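Local coordinates for protein peptide methionine sulfoxide reductase MsrA (Treponema denticola ATCC 35405, PDB 5FA9) that probably repairs oxidised proteins by reducing both the S and R forms of methionine sulfoxide to methionine, using fused MsrA and MsrB units, at residues 81-85 with 86-90; 154-157 with 158-162; 183-187 with 188-192; 294-297 with 298-301. The protein carries 2 engineered substitutions. One frame throughout, in Å; residues are numbered along the deposited sequence.

Contact 1. Residues 81-85 with 86-90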
# COMPACT_ATOMS: atom_id res chain seq x y z
N LEU B 81 25.18 19.20 -3.26
CA LEU B 81 24.69 18.95 -4.61
C LEU B 81 25.45 17.81 -5.30
O LEU B 81 26.67 17.85 -5.41
CB LEU B 81 24.79 20.22 -5.46
CG LEU B 81 24.36 20.09 -6.93
CD1 LEU B 81 22.93 19.58 -7.03
CD2 LEU B 81 24.52 21.42 -7.65
N ASN B 82 24.70 16.81 -5.74
CA ASN B 82 25.24 15.68 -6.51
C ASN B 82 26.39 14.95 -5.81
O ASN B 82 27.29 14.43 -6.47
CB ASN B 82 25.70 16.16 -7.88
CG ASN B 82 24.58 16.76 -8.70
OD1 ASN B 82 23.43 16.34 -8.60
ND2 ASN B 82 24.90 17.76 -9.52
N LYS B 83 26.35 14.91 -4.48
CA LYS B 83 27.38 14.22 -3.71
C LYS B 83 26.93 13.93 -2.29
O LYS B 83 26.54 14.83 -1.54
CB LYS B 83 28.67 15.05 -3.69
CG LYS B 83 29.81 14.39 -2.92
CD LYS B 83 31.10 15.18 -3.06
CE LYS B 83 32.30 14.36 -2.61
NZ LYS B 83 33.56 15.16 -2.61
N GLN B 84 27.00 12.66 -1.91
CA GLN B 84 26.73 12.25 -0.54
C GLN B 84 27.90 11.41 -0.03
O GLN B 84 28.13 10.30 -0.50
CB GLN B 84 25.42 11.46 -0.45
CG GLN B 84 24.18 12.29 -0.71
CD GLN B 84 24.01 13.41 0.30
OE1 GLN B 84 24.03 13.17 1.51
NE2 GLN B 84 23.85 14.63 -0.18
N GLY B 85 28.63 11.95 0.94
CA GLY B 85 29.86 11.33 1.40
C GLY B 85 30.92 11.42 0.33
O GLY B 85 31.16 12.49 -0.23
N ASN B 86 31.55 10.29 0.03
CA ASN B 86 32.56 10.26 -1.03
C ASN B 86 31.96 9.85 -2.38
O ASN B 86 32.67 9.79 -3.39
CB ASN B 86 33.70 9.31 -0.65
CG ASN B 86 34.76 9.99 0.19
OD1 ASN B 86 35.93 10.07 -0.21
ND2 ASN B 86 34.37 10.50 1.35
N ASP B 87 30.66 9.57 -2.39
CA ASP B 87 29.97 9.20 -3.61
C ASP B 87 29.46 10.45 -4.34
O ASP B 87 28.47 11.05 -3.93
CB ASP B 87 28.81 8.25 -3.31
CG ASP B 87 29.25 7.02 -2.55
OD1 ASP B 87 30.28 6.42 -2.92
OD2 ASP B 87 28.56 6.64 -1.57
N ALA B 88 30.15 10.82 -5.41
CA ALA B 88 29.80 12.02 -6.16
C ALA B 88 29.23 11.68 -7.53
O ALA B 88 29.60 10.68 -8.14
CB ALA B 88 31.02 12.92 -6.31
N GLY B 89 28.31 12.52 -8.01
CA GLY B 89 27.68 12.31 -9.30
C GLY B 89 26.20 12.61 -9.28
O GLY B 89 25.60 12.76 -8.22
N ARG B 90 25.60 12.69 -10.47
CA ARG B 90 24.18 12.97 -10.60
C ARG B 90 23.32 11.81 -10.09
O ARG B 90 22.17 12.01 -9.70
CB ARG B 90 23.82 13.27 -12.06
CG ARG B 90 24.04 14.72 -12.46
CD ARG B 90 22.87 15.59 -12.02
NE ARG B 90 21.65 15.24 -12.74
CZ ARG B 90 20.47 15.81 -12.52
NH1 ARG B 90 19.41 15.43 -13.22
NH2 ARG B 90 20.35 16.77 -11.61
O HOH W 1 21.58 17.78 -9.62
O HOH W 2 35.42 12.46 -1.69
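The carbonyl oxygen of Asn-82 is gripped from the returning strand. Gly-89 N donates a nearly straight hydrogen bond to Asn-82 O at 2.7 Å (167° at the hydrogen), and Ala-88 CA adds a CA-H...O contact to the same oxygen at 3.5 Å. Closer to the bend, Asp-87 O is held in the same double fashion, by Gln-84 N at 3.0 Å and by Lys-83 CA. The return bond from Asp-87 N to Gln-84 O closes a beta hairpin with a two-residue turn, of type II', which places Gly-85 and Asn-86 at its corners; Gly-85, with its positive phi of 69°, takes the first corner. Lys-83 and Ala-88 form a non-hydrogen-bonded pair with their side chains on one face. There the extended lysine chain runs past the alanine methyl, with Lys-83 CG 3.9 Å from Ala-88 CB. At the open end, the amide of Asn-82 stands nearly perpendicular to the Arg-90 guanidinium. A water lying in the guanidinium plane joins the two, donating to Asn-82 OD1 at 2.6 Å and accepting from Arg-90 NH2. Another guanidinium nitrogen, Arg-90 NH1, makes a salt bridge to Asp-49. On the other face Asp-87 OD2 bonds to Tyr-150 OH, beside the predicted active-site position Ser-11, which is changed in this structure. Gln-84 OE1 bonds to Asp-77 N. The two-stranded hairpin thus lies at the surface, joining helix 65-74 to strand 95-98 of the mixed sheet, with Gln-84 packed on Ile-76 and Thr-94.

Contact 2. Residues 154-157 with 158-162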
# COMPACT_ATOMS: atom_id res chain seq x y z
N ASP B 154 25.42 5.29 8.98
CA ASP B 154 25.58 4.47 10.18
C ASP B 154 24.26 3.78 10.48
O ASP B 154 23.35 4.39 11.04
CB ASP B 154 26.04 5.32 11.36
CG ASP B 154 26.15 4.53 12.65
OD1 ASP B 154 26.38 3.30 12.58
OD2 ASP B 154 26.00 5.13 13.73
N LEU B 155 24.16 2.51 10.11
CA LEU B 155 22.90 1.77 10.21
C LEU B 155 22.42 1.60 11.65
O LEU B 155 21.24 1.33 11.89
CB LEU B 155 23.04 0.39 9.56
CG LEU B 155 23.31 0.38 8.05
CD1 LEU B 155 23.26 -1.04 7.52
CD2 LEU B 155 22.32 1.27 7.32
N THR B 156 23.33 1.76 12.61
CA THR B 156 22.97 1.63 14.02
C THR B 156 22.11 2.80 14.49
O THR B 156 21.48 2.73 15.54
CB THR B 156 24.22 1.53 14.91
OG1 THR B 156 24.99 2.74 14.81
CG2 THR B 156 25.08 0.35 14.50
N LEU B 157 22.10 3.87 13.70
CA LEU B 157 21.29 5.05 14.01
C LEU B 157 19.80 4.73 13.99
O LEU B 157 19.02 5.32 14.73
CB LEU B 157 21.59 6.18 13.03
CG LEU B 157 22.95 6.87 13.16
CD1 LEU B 157 23.04 8.05 12.20
CD2 LEU B 157 23.17 7.33 14.60
N ALA B 158 19.41 3.79 13.13
CA ALA B 158 18.01 3.36 13.02
C ALA B 158 17.51 2.77 14.33
O ALA B 158 16.30 2.74 14.59
CB ALA B 158 17.85 2.36 11.89
N LEU B 159 18.43 2.30 15.16
CA LEU B 159 18.09 1.74 16.46
C LEU B 159 18.42 2.73 17.57
O LEU B 159 18.37 2.40 18.76
CB LEU B 159 18.82 0.42 16.69
CG LEU B 159 18.61 -0.65 15.62
CD1 LEU B 159 19.54 -1.84 15.85
CD2 LEU B 159 17.16 -1.10 15.59
N LYS B 160 18.75 3.95 17.17
CA LYS B 160 19.07 5.03 18.10
C LYS B 160 18.03 6.14 17.97
O LYS B 160 17.36 6.23 16.94
CB LYS B 160 20.49 5.55 17.84
CG LYS B 160 21.58 4.55 18.19
CD LYS B 160 22.95 5.07 17.79
CE LYS B 160 24.04 4.07 18.18
NZ LYS B 160 25.40 4.55 17.80
N PRO B 161 17.89 6.98 19.01
CA PRO B 161 16.88 8.04 19.00
C PRO B 161 16.96 8.97 17.78
O PRO B 161 18.04 9.42 17.41
CB PRO B 161 17.17 8.82 20.28
CG PRO B 161 17.76 7.80 21.19
CD PRO B 161 18.58 6.91 20.31
N LEU B 162 15.81 9.23 17.17
CA LEU B 162 15.72 10.13 16.03
C LEU B 162 15.95 11.58 16.45
O LEU B 162 16.54 12.37 15.71
CB LEU B 162 14.36 9.99 15.34
CG LEU B 162 14.09 10.87 14.12
CD1 LEU B 162 15.15 10.68 13.06
CD2 LEU B 162 12.71 10.57 13.55
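Residues 155-159 wind as a 3-10 segment, in which Leu-159 N bonds to Thr-156 O at 3.1 Å and Ala-158 N makes a weak bond to Leu-155 O; just beyond it, Lys-160 N reaches Leu-157 O at 2.8 Å. The last of these donors stands well above the carbonyl plane, 69° out of it, in keeping with so tight a winding. Lys-160 then turns its side chain back over the coil. With CG beside the backbone N (chi1 -68°) and the rest of the chain fully extended, it lies alongside Thr-156, both pointing the same way. Lys-160 CG passes 3.2 Å from Thr-156 O, and the chain ends with Lys-160 NZ 3.5 Å from Thr-156 OG1. The segment belongs to the long connection between helix 142-145 and helix 173-179, which leads from the MsrA fold toward the MsrB fold. Tyr-18 of helix 12-19 packs on Leu-157 and Ala-158, whereas Gln-242, from the MsrB part, bonds to Leu-162 N. At the start of the coil Asp-154 OD1 receives Thr-156 OG1 at 2.7 Å, on its syn side and 31° out of the carboxylate plane. It also takes a long, weak bond from Thr-156 N, of the Asx-turn kind. The hydroxyl proton is thereby spent on the aspartate. The other carboxylate oxygen, Asp-154 OD2, lies 4.2 Å from Lys-160 NZ, beyond a salt bridge, although the opposite charges probably still attract. Leu-157 crosses the same lysine chain obliquely, Leu-157 CD2 touching Lys-160 CD at 3.9 Å.

Contact 3. Residues 183-187 with 188-192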
# COMPACT_ATOMS: atom_id res chain seq x y z
N ILE B 183 -2.84 10.85 41.55
CA ILE B 183 -3.38 10.17 40.38
C ILE B 183 -2.33 10.02 39.28
O ILE B 183 -2.32 9.04 38.54
CB ILE B 183 -4.63 10.90 39.82
CG1 ILE B 183 -5.27 10.10 38.68
CG2 ILE B 183 -4.29 12.32 39.38
CD1 ILE B 183 -6.54 10.72 38.14
N GLN B 184 -1.42 10.99 39.20
CA GLN B 184 -0.35 10.94 38.20
C GLN B 184 0.66 9.86 38.53
O GLN B 184 1.12 9.13 37.65
CB GLN B 184 0.35 12.30 38.10
CG GLN B 184 -0.54 13.42 37.60
CD GLN B 184 0.15 14.77 37.65
OE1 GLN B 184 1.26 14.89 38.17
NE2 GLN B 184 -0.50 15.79 37.11
N PHE B 185 1.00 9.75 39.81
CA PHE B 185 1.93 8.73 40.28
C PHE B 185 1.31 7.34 40.16
O PHE B 185 1.95 6.39 39.73
CB PHE B 185 2.36 9.00 41.72
CG PHE B 185 3.39 8.04 42.24
CD1 PHE B 185 4.74 8.26 42.02
CD2 PHE B 185 3.01 6.91 42.95
CE1 PHE B 185 5.69 7.38 42.50
CE2 PHE B 185 3.96 6.03 43.43
CZ PHE B 185 5.30 6.26 43.21
N SER B 186 0.04 7.24 40.57
CA SER B 186 -0.68 5.97 40.53
C SER B 186 -0.77 5.40 39.12
O SER B 186 -0.50 4.22 38.90
CB SER B 186 -2.08 6.14 41.12
OG SER B 186 -2.05 6.16 42.53
N VAL B 187 -1.16 6.24 38.17
CA VAL B 187 -1.30 5.81 36.78
C VAL B 187 0.03 5.39 36.17
O VAL B 187 0.15 4.30 35.60
CB VAL B 187 -1.92 6.92 35.91
CG1 VAL B 187 -1.72 6.62 34.43
CG2 VAL B 187 -3.40 7.08 36.23
N THR B 188 1.04 6.24 36.31
CA THR B 188 2.32 6.03 35.63
C THR B 188 3.22 5.01 36.32
O THR B 188 3.94 4.26 35.66
CB THR B 188 3.09 7.35 35.50
OG1 THR B 188 3.31 7.92 36.80
CG2 THR B 188 2.31 8.34 34.65
N GLN B 189 3.19 4.97 37.65
CA GLN B 189 4.12 4.13 38.40
C GLN B 189 3.46 2.88 38.99
O GLN B 189 4.16 1.95 39.39
CB GLN B 189 4.78 4.94 39.52
CG GLN B 189 5.45 6.22 39.04
CD GLN B 189 6.43 5.97 37.91
OE1 GLN B 189 7.37 5.18 38.05
NE2 GLN B 189 6.23 6.65 36.79
N GLU B 190 2.14 2.87 39.05
CA GLU B 190 1.42 1.74 39.65
C GLU B 190 0.38 1.16 38.69
O GLU B 190 -0.48 0.39 39.11
CB GLU B 190 0.75 2.17 40.95
CG GLU B 190 1.71 2.70 42.00
CD GLU B 190 1.00 3.29 43.20
OE1 GLU B 190 -0.24 3.47 43.13
OE2 GLU B 190 1.67 3.58 44.22
N LYS B 191 0.48 1.53 37.42
CA LYS B 191 -0.41 1.03 36.37
C LYS B 191 -1.89 1.25 36.66
O LYS B 191 -2.74 0.49 36.18
CB LYS B 191 -0.16 -0.46 36.12
CG LYS B 191 1.29 -0.85 35.90
CD LYS B 191 1.40 -2.33 35.58
CE LYS B 191 2.77 -2.88 35.94
NZ LYS B 191 2.75 -4.37 36.01
N ALA B 192 -2.21 2.27 37.44
CA ALA B 192 -3.60 2.57 37.76
C ALA B 192 -4.32 3.14 36.54
O ALA B 192 -3.70 3.47 35.54
CB ALA B 192 -3.69 3.54 38.93
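Gln-184 O accepts two hydrogen bonds from one residue: Thr-188 OG1 at 2.6 Å and, more loosely, Thr-188 N at 3.2 Å. The hydroxyl can fold back onto the preceding turn because it sits between the backbone N and the carbonyl carbon, the crowded position (chi1 58°). Its oxygen in turn accepts from Gln-189 NE2, close to the amide plane. One residue on, Phe-185 O takes the regular helical bond from Gln-189 N. Ser-186 O is gripped twice as well, by Glu-190 N and by Ala-192 N, each at 3.0 Å, the two donors arriving from opposite faces of the carbonyl plane. The methyl of Ala-192 rests 3.8 Å from Ser-186 CB. Outward from this backbone, the Phe-185 ring slants toward the C-terminal end of the helix, its first torsion setting CG opposite the backbone N (chi1 -176°). Gln-189 CB sits over the ring centre, 3.9 Å from the centroid, in a CH-pi contact. At the ring's edge Glu-190 OE2 comes 3.4 Å from Phe-185 CE2, its carboxylate turned almost perpendicular to the ring, a position where the positive rim of the aromatic would be expected to suit the negative oxygen. The hydroxyl of Ser-186 is bonded to Pro-182 O. Phe-185 and Gln-189 also touch helix 173-179. The arrangement is that of the C-terminal turn of helix 182-190 in the MsrB (SelR) part, where a threonine hydroxyl doubles a helical bond and the positive-phi Lys-191 lets Ala-192 N return to Ser-186 O.

Contact 4. Residues 294-297 with 298-301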
# COMPACT_ATOMS: atom_id res chain seq x y z
N ILE B 294 1.16 20.40 25.47
CA ILE B 294 1.96 21.56 25.10
C ILE B 294 1.42 22.18 23.82
O ILE B 294 1.54 21.59 22.75
CB ILE B 294 3.44 21.19 24.91
CG1 ILE B 294 3.98 20.52 26.18
CG2 ILE B 294 4.26 22.43 24.55
CD1 ILE B 294 5.47 20.28 26.15
N PRO B 295 0.82 23.38 23.93
CA PRO B 295 0.22 24.09 22.79
C PRO B 295 1.21 24.30 21.65
O PRO B 295 2.40 24.49 21.91
CB PRO B 295 -0.22 25.42 23.40
CG PRO B 295 -0.39 25.14 24.85
CD PRO B 295 0.66 24.13 25.19
N TYR B 296 0.72 24.28 20.42
CA TYR B 296 1.55 24.45 19.23
C TYR B 296 2.33 25.76 19.27
O TYR B 296 3.50 25.82 18.88
CB TYR B 296 0.69 24.39 17.97
CG TYR B 296 1.47 24.50 16.68
CD1 TYR B 296 2.09 23.39 16.13
CD2 TYR B 296 1.57 25.71 16.00
CE1 TYR B 296 2.80 23.48 14.95
CE2 TYR B 296 2.28 25.81 14.82
CZ TYR B 296 2.90 24.69 14.30
OH TYR B 296 3.61 24.78 13.12
N ASP B 297 1.68 26.82 19.75
CA ASP B 297 2.29 28.14 19.83
C ASP B 297 3.47 28.18 20.79
O ASP B 297 4.40 28.98 20.61
CB ASP B 297 1.25 29.18 20.26
CG ASP B 297 0.19 29.42 19.20
OD1 ASP B 297 0.38 28.98 18.05
OD2 ASP B 297 -0.84 30.04 19.53
N LYS B 298 3.45 27.32 21.80
CA LYS B 298 4.48 27.32 22.83
C LYS B 298 5.49 26.19 22.65
O LYS B 298 6.45 26.07 23.42
CB LYS B 298 3.84 27.22 24.21
CG LYS B 298 2.65 28.15 24.41
CD LYS B 298 2.41 28.45 25.87
CE LYS B 298 1.22 29.38 26.05
NZ LYS B 298 0.01 28.87 25.34
N MET B 299 5.28 25.36 21.63
CA MET B 299 6.14 24.21 21.38
C MET B 299 7.59 24.62 21.09
O MET B 299 8.52 24.04 21.66
CB MET B 299 5.61 23.38 20.21
CG MET B 299 4.49 22.43 20.59
SD MET B 299 3.93 21.42 19.20
CE MET B 299 5.46 20.59 18.76
N GLU B 300 7.76 25.60 20.22
CA GLU B 300 9.09 26.04 19.81
C GLU B 300 9.89 26.67 20.96
O GLU B 300 11.09 26.44 21.09
CB GLU B 300 8.99 27.02 18.65
CG GLU B 300 10.27 27.20 17.86
CD GLU B 300 10.02 27.63 16.42
OE1 GLU B 300 8.87 28.00 16.11
OE2 GLU B 300 10.97 27.60 15.62
N LYS B 301 9.21 27.47 21.78
CA LYS B 301 9.87 28.14 22.90
C LYS B 301 10.25 27.17 24.02
O LYS B 301 11.20 27.41 24.76
CB LYS B 301 8.99 29.27 23.45
CG LYS B 301 9.56 30.67 23.23
CD LYS B 301 10.45 30.75 21.99
CE LYS B 301 10.73 32.19 21.60
NZ LYS B 301 11.63 32.29 20.42
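Met-299 lies against Tyr-296 and Ile-294 where strand 291-295 of the MsrB part passes directly into a short, weakly bonded helix at about 296-299. The sulfur and the ring form a Met-aromatic contact: Met-299 SD is 5.2 Å from the centroid of the Tyr-296 ring and 59° off its normal, an oblique approach, with Tyr-296 CD1 the nearest ring atom. Tyr-296 points away from residues 298-301 from its root, and with CG opposite the backbone N (chi1 -177°) the ring offers CD1 to the sulfur. The rest of the tyrosine is taken up by the C-terminal part of the chain, through Leu-308 and Val-311 of helix 308-311 and a cation-pi contact with Lys-312. Leu-308 and Val-311 pack on Met-299 too. Nearer its root, Met-299 slants across Ile-294, with Met-299 CG 4.0 Å from Ile-294 CG2, and both residues touch Ile-209 of strand 208-212, the neighbour of strand 291-295 in the three-stranded antiparallel sheet. Behind these side chains Pro-295 O receives Lys-298 N at 3.0 Å, the donor standing well above the carbonyl plane, while Met-299 N makes a weak bond to Tyr-296 O at 3.3 Å. On the solvent side Lys-298 slants past the CB-CG side of Pro-295. Its aliphatic chain leads outward from the helix as far as CE, where the final torsion (chi4 52°) bends the ammonium back toward the proline, bringing Lys-298 NZ to 3.8 Å from Pro-295 CG.

How the contacts relate
The four contacts follow one another along the chain and none touches another. Contact 1 lies beside the predicted MsrA active site: its Asp-87 side chain is about 4 Å from that of Ser-11 and about 5 Å from the bound dithiane diol, against about 12 Å for the side chain of Leu-155 of contact 2. Contact 2, its centre about 22 Å from that of contact 1, borders instead a dithiothreitol molecule, probably from the crystallisation liquor. Contacts 3 and 4 belong to the MsrB half, with centres about 26 Å apart and away from the known sites. Contacts 1 and 3 lie on opposite sides of the chain's centre, about 52 Å apart between their own centres.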